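Local coordinates for protein beta-methylmalyl-CoA dehydratase (Chloroflexus aurantiacus, PDB 4E3E) that catalyses the reversible dehydration of beta-methylmalyl-CoA to mesaconyl-CoA in the glyoxylate assimilation cycle of carbon dioxide fixation, at residues 83-97 and 137-149. Sequence-based numbering, arbitrary orientation.
Sequences NAIANLGYAGGRFGA and EVVLEYIRWVMVR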
loop_
_atom_site.group_PDB
_atom_site.type_symbol
_atom_site.label_atom_id
_atom_site.label_comp_id
_atom_site.label_asym_id
_atom_site.label_seq_id
_atom_site.Cartn_x
_atom_site.Cartn_y
_atom_site.Cartn_z
ATOM N N ASN A 83 9.496 -7.976 -24.421
ATOM C CA ASN A 83 9.470 -9.216 -25.194
ATOM C C ASN A 83 10.590 -10.209 -24.843
ATOM O O ASN A 83 10.976 -11.040 -25.667
ATOM C CB ASN A 83 9.483 -8.882 -26.686
ATOM C CG ASN A 83 8.360 -7.951 -27.065
ATOM O OD1 ASN A 83 7.193 -8.311 -26.927
ATOM N ND2 ASN A 83 8.699 -6.726 -27.493
ATOM N N ALA A 84 11.092 -10.118 -23.611
ATOM C CA ALA A 84 12.178 -10.977 -23.129
ATOM C C ALA A 84 11.670 -12.297 -22.565
ATOM O O ALA A 84 10.582 -12.354 -21.987
ATOM C CB ALA A 84 13.016 -10.244 -22.082
ATOM N N ILE A 85 12.468 -13.352 -22.742
ATOM C CA ILE A 85 12.221 -14.662 -22.118
ATOM C C ILE A 85 12.762 -14.654 -20.681
ATOM O O ILE A 85 12.119 -15.170 -19.775
ATOM C CB ILE A 85 12.886 -15.827 -22.903
ATOM C CG1 ILE A 85 12.474 -15.825 -24.386
ATOM C CG2 ILE A 85 12.603 -17.191 -22.254
ATOM C CD1 ILE A 85 11.060 -16.292 -24.658
ATOM N N ALA A 86 13.940 -14.060 -20.481
ATOM C CA ALA A 86 14.577 -14.024 -19.168
ATOM C C ALA A 86 15.625 -12.931 -19.103
ATOM O O ALA A 86 16.203 -12.548 -20.122
ATOM C CB ALA A 86 15.217 -15.371 -18.838
ATOM N N ASN A 87 15.857 -12.422 -17.899
ATOM C CA ASN A 87 17.041 -11.629 -17.642
ATOM C C ASN A 87 18.167 -12.605 -17.359
ATOM O O ASN A 87 17.990 -13.569 -16.613
ATOM C CB ASN A 87 16.853 -10.715 -16.453
ATOM C CG ASN A 87 17.913 -9.622 -16.398
ATOM O OD1 ASN A 87 17.825 -8.625 -17.120
ATOM N ND2 ASN A 87 18.930 -9.812 -15.554
ATOM N N LEU A 88 19.321 -12.372 -17.962
ATOM C CA LEU A 88 20.401 -13.348 -17.863
ATOM C C LEU A 88 21.486 -12.995 -16.841
ATOM O O LEU A 88 22.138 -13.886 -16.310
ATOM C CB LEU A 88 20.987 -13.664 -19.247
ATOM C CG LEU A 88 20.017 -14.342 -20.224
ATOM C CD1 LEU A 88 20.668 -14.451 -21.595
ATOM C CD2 LEU A 88 19.577 -15.716 -19.718
ATOM N N GLY A 89 21.660 -11.709 -16.547
ATOM C CA GLY A 89 22.645 -11.282 -15.551
ATOM C C GLY A 89 22.699 -9.778 -15.404
ATOM O O GLY A 89 22.035 -9.049 -16.155
ATOM N N TYR A 90 23.479 -9.326 -14.421
ATOM C CA TYR A 90 23.752 -7.909 -14.169
ATOM C C TYR A 90 25.258 -7.817 -13.969
ATOM O O TYR A 90 25.898 -8.814 -13.600
ATOM C CB TYR A 90 23.074 -7.425 -12.869
ATOM C CG TYR A 90 21.599 -7.732 -12.735
ATOM C CD1 TYR A 90 21.172 -8.951 -12.221
ATOM C CD2 TYR A 90 20.637 -6.791 -13.094
ATOM C CE1 TYR A 90 19.825 -9.243 -12.084
ATOM C CE2 TYR A 90 19.275 -7.067 -12.957
ATOM C CZ TYR A 90 18.879 -8.292 -12.449
ATOM O OH TYR A 90 17.539 -8.584 -12.312
ATOM N N ALA A 91 25.827 -6.637 -14.216
ATOM C CA ALA A 91 27.233 -6.387 -13.909
ATOM C C ALA A 91 27.442 -4.902 -13.754
ATOM O O ALA A 91 26.666 -4.101 -14.290
ATOM C CB ALA A 91 28.143 -6.933 -15.008
ATOM N N GLY A 92 28.475 -4.542 -12.992
ATOM C CA GLY A 92 28.905 -3.149 -12.877
ATOM C C GLY A 92 27.799 -2.231 -12.403
ATOM O O GLY A 92 27.662 -1.105 -12.894
ATOM N N GLY A 93 27.000 -2.713 -11.453
ATOM C CA GLY A 93 25.924 -1.908 -10.875
ATOM C C GLY A 93 26.471 -0.990 -9.809
ATOM O O GLY A 93 26.645 -1.415 -8.669
ATOM N N ARG A 94 26.757 0.262 -10.178
ATOM C CA ARG A 94 27.379 1.233 -9.271
ATOM C C ARG A 94 26.343 2.265 -8.809
ATOM O O ARG A 94 25.768 2.970 -9.645
ATOM C CB ARG A 94 28.534 1.951 -9.985
ATOM C CG ARG A 94 29.263 2.985 -9.126
ATOM C CD ARG A 94 30.265 3.771 -9.953
ATOM N NE ARG A 94 29.602 4.565 -10.986
ATOM C CZ ARG A 94 29.148 5.803 -10.810
ATOM N NH1 ARG A 94 29.282 6.404 -9.632
ATOM N NH2 ARG A 94 28.567 6.443 -11.818
ATOM N N PHE A 95 26.101 2.347 -7.494
ATOM C CA PHE A 95 25.236 3.404 -6.945
ATOM C C PHE A 95 26.028 4.702 -6.860
ATOM O O PHE A 95 27.190 4.686 -6.489
ATOM C CB PHE A 95 24.619 2.980 -5.595
ATOM C CG PHE A 95 23.557 1.905 -5.753
ATOM C CD1 PHE A 95 22.220 2.250 -5.995
ATOM C CD2 PHE A 95 23.899 0.557 -5.719
ATOM C CE1 PHE A 95 21.248 1.256 -6.185
ATOM C CE2 PHE A 95 22.931 -0.435 -5.894
ATOM C CZ PHE A 95 21.606 -0.088 -6.136
ATOM N N GLY A 96 25.414 5.813 -7.254
ATOM C CA GLY A 96 26.117 7.092 -7.369
ATOM C C GLY A 96 25.611 8.047 -6.299
ATOM O O GLY A 96 25.726 7.764 -5.114
ATOM N N ALA A 97 25.035 9.177 -6.703
ATOM C CA ALA A 97 24.482 10.125 -5.735
ATOM C C ALA A 97 23.330 9.512 -4.935
ATOM O O ALA A 97 22.542 8.699 -5.451
ATOM C CB ALA A 97 24.036 11.408 -6.425
ATOM N N GLU A 137 22.644 14.165 -12.060
ATOM C CA GLU A 137 23.651 13.318 -11.396
ATOM C C GLU A 137 23.233 11.859 -11.529
ATOM O O GLU A 137 22.072 11.534 -11.336
ATOM C CB GLU A 137 23.763 13.663 -9.916
ATOM C CG GLU A 137 24.127 15.127 -9.638
ATOM C CD GLU A 137 24.040 15.487 -8.154
ATOM O OE1 GLU A 137 22.978 15.264 -7.506
ATOM O OE2 GLU A 137 25.044 16.004 -7.628
ATOM N N VAL A 138 24.186 10.990 -11.854
ATOM C CA VAL A 138 23.941 9.555 -11.932
ATOM C C VAL A 138 23.735 9.027 -10.516
ATOM O O VAL A 138 24.561 9.268 -9.636
ATOM C CB VAL A 138 25.140 8.857 -12.603
ATOM C CG1 VAL A 138 24.992 7.345 -12.560
ATOM C CG2 VAL A 138 25.328 9.377 -14.041
ATOM N N VAL A 139 22.620 8.333 -10.300
ATOM C CA VAL A 139 22.305 7.739 -9.010
ATOM C C VAL A 139 22.536 6.238 -9.098
ATOM O O VAL A 139 22.732 5.565 -8.078
ATOM C CB VAL A 139 20.854 8.064 -8.551
ATOM C CG1 VAL A 139 20.661 9.594 -8.463
ATOM C CG2 VAL A 139 19.826 7.424 -9.469
ATOM N N LEU A 140 22.532 5.728 -10.326
ATOM C CA LEU A 140 22.753 4.314 -10.574
ATOM C C LEU A 140 23.075 4.084 -12.042
ATOM O O LEU A 140 22.433 4.657 -12.931
ATOM C CB LEU A 140 21.502 3.521 -10.209
ATOM C CG LEU A 140 21.462 2.025 -10.559
ATOM C CD1 LEU A 140 22.537 1.261 -9.792
ATOM C CD2 LEU A 140 20.076 1.448 -10.288
ATOM N N GLU A 141 24.079 3.252 -12.281
ATOM C CA GLU A 141 24.316 2.682 -13.607
ATOM C C GLU A 141 24.605 1.186 -13.466
ATOM O O GLU A 141 25.160 0.749 -12.461
ATOM C CB GLU A 141 25.458 3.402 -14.337
ATOM C CG GLU A 141 26.816 3.276 -13.654
ATOM C CD GLU A 141 27.931 3.930 -14.443
ATOM O OE1 GLU A 141 27.924 3.852 -15.684
ATOM O OE2 GLU A 141 28.819 4.528 -13.823
ATOM N N TYR A 142 24.228 0.403 -14.462
ATOM C CA TYR A 142 24.507 -1.034 -14.448
ATOM C C TYR A 142 24.405 -1.580 -15.868
ATOM O O TYR A 142 23.900 -0.904 -16.781
ATOM C CB TYR A 142 23.550 -1.793 -13.507
ATOM C CG TYR A 142 22.096 -1.679 -13.912
ATOM C CD1 TYR A 142 21.569 -2.489 -14.918
ATOM C CD2 TYR A 142 21.251 -0.748 -13.300
ATOM C CE1 TYR A 142 20.238 -2.372 -15.314
ATOM C CE2 TYR A 142 19.922 -0.624 -13.685
ATOM C CZ TYR A 142 19.422 -1.440 -14.696
ATOM O OH TYR A 142 18.109 -1.331 -15.099
ATOM N N ILE A 143 24.892 -2.801 -16.042
ATOM C CA ILE A 143 24.735 -3.528 -17.281
ATOM C C ILE A 143 23.834 -4.706 -16.976
ATOM O O ILE A 143 23.956 -5.336 -15.927
ATOM C CB ILE A 143 26.099 -4.025 -17.810
ATOM C CG1 ILE A 143 26.955 -2.838 -18.274
ATOM C CG2 ILE A 143 25.925 -5.053 -18.925
ATOM C CD1 ILE A 143 28.428 -3.165 -18.334
ATOM N N ARG A 144 22.899 -4.992 -17.868
ATOM C CA ARG A 144 22.157 -6.229 -17.760
ATOM C C ARG A 144 22.029 -6.810 -19.150
ATOM O O ARG A 144 22.167 -6.088 -20.151
ATOM C CB ARG A 144 20.788 -6.030 -17.066
ATOM C CG ARG A 144 19.641 -5.488 -17.920
ATOM C CD ARG A 144 18.354 -5.524 -17.112
ATOM N NE ARG A 144 17.226 -4.793 -17.697
ATOM C CZ ARG A 144 16.088 -5.361 -18.103
ATOM N NH1 ARG A 144 15.909 -6.689 -18.021
ATOM N NH2 ARG A 144 15.113 -4.595 -18.590
ATOM N N TRP A 145 21.799 -8.114 -19.215
ATOM C CA TRP A 145 21.547 -8.750 -20.494
ATOM C C TRP A 145 20.363 -9.649 -20.400
ATOM O O TRP A 145 20.118 -10.256 -19.358
ATOM C CB TRP A 145 22.796 -9.415 -21.095
ATOM C CG TRP A 145 23.501 -10.444 -20.239
ATOM C CD1 TRP A 145 23.505 -11.822 -20.413
ATOM C CD2 TRP A 145 24.372 -10.206 -19.073
ATOM N NE1 TRP A 145 24.278 -12.441 -19.459
ATOM C CE2 TRP A 145 24.828 -11.534 -18.625
ATOM C CE3 TRP A 145 24.802 -9.072 -18.378
ATOM C CZ2 TRP A 145 25.661 -11.696 -17.524
ATOM C CZ3 TRP A 145 25.645 -9.246 -17.269
ATOM C CH2 TRP A 145 26.062 -10.528 -16.854
ATOM N N VAL A 146 19.592 -9.680 -21.482
ATOM C CA VAL A 146 18.280 -10.326 -21.526
ATOM C C VAL A 146 18.159 -11.172 -22.787
ATOM O O VAL A 146 18.701 -10.822 -23.838
ATOM C CB VAL A 146 17.112 -9.299 -21.503
ATOM C CG1 VAL A 146 16.975 -8.667 -20.135
ATOM C CG2 VAL A 146 17.329 -8.185 -22.509
HETATM N N MSE A 147 17.439 -12.278 -22.679
HETATM C CA MSE A 147 17.151 -13.105 -23.836
HETATM C C MSE A 147 15.834 -12.619 -24.364
HETATM O O MSE A 147 14.822 -12.681 -23.662
HETATM C CB MSE A 147 17.044 -14.547 -23.387
HETATM C CG MSE A 147 16.840 -15.375 -24.649
HETATM SE SE MSE A 147 16.780 -17.243 -24.086
HETATM C CE MSE A 147 18.722 -17.609 -24.039
ATOM N N VAL A 148 15.840 -12.114 -25.596
ATOM C CA VAL A 148 14.645 -11.508 -26.198
ATOM C C VAL A 148 14.159 -12.293 -27.414
ATOM O O VAL A 148 14.965 -12.754 -28.236
ATOM C CB VAL A 148 14.896 -10.035 -26.602
ATOM C CG1 VAL A 148 13.612 -9.367 -27.095
ATOM C CG2 VAL A 148 15.474 -9.262 -25.432
ATOM N N ARG A 149 12.839 -12.430 -27.521
ATOM C CA ARG A 149 12.214 -13.054 -28.677
ATOM C C ARG A 149 12.506 -12.295 -29.964
ATOM O O ARG A 149 12.546 -11.059 -29.988
ATOM C CB ARG A 149 10.697 -13.093 -28.513
ATOM C CG ARG A 149 10.179 -14.043 -27.460
ATOM C CD ARG A 149 8.660 -14.039 -27.478
ATOM N NE ARG A 149 8.119 -14.720 -26.308
ATOM C CZ ARG A 149 7.781 -14.120 -25.170
ATOM N NH1 ARG A 149 7.903 -12.804 -25.022
ATOM N NH2 ARG A 149 7.309 -14.841 -24.170
HETATM O O HOH W 1 21.931 6.078 -5.475
#
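The indole of W145 lies flat against the backbone of G89, whose CA sits 3.6 Å from the centroid of the six-membered ring of W145, a CH-pi contact over the face. With no CB on G89, the ring can lie against the backbone there; CG of W145 stands between its backbone N and carbonyl carbon (chi1 56°), which swings the indole across to L88, G89 and A91. A classic beta bulge sets both L88 and G89 opposite W145, and L88 N donates to W145 O at 2.7 Å. On the face that carries N87 and R144, NH1 of R144 gives N87 OD1 a nearly straight bond of 2.9 Å (169°), while NH2 turns to T76 and S81. Farther along, R94 NE reaches the anti lone pair of E141 OE2 at 2.9 Å, while R94 NH2 meets the same oxygen from above the carboxylate plane; H128 holds OE1. L140 CD1 makes a CH-pi contact over one face of the F95 ring, 3.9 Å from its centroid. These antiparallel neighbours form part of a hotdog-fold sheet, with helix 65-80 packed against L140, Y142 and R144. A salt bridge on one face and a charged-to-neutral hydrogen bond on the other thus reinforce the backbone ladder, beside residues 85-88 and 96-97 that probably bind substrate.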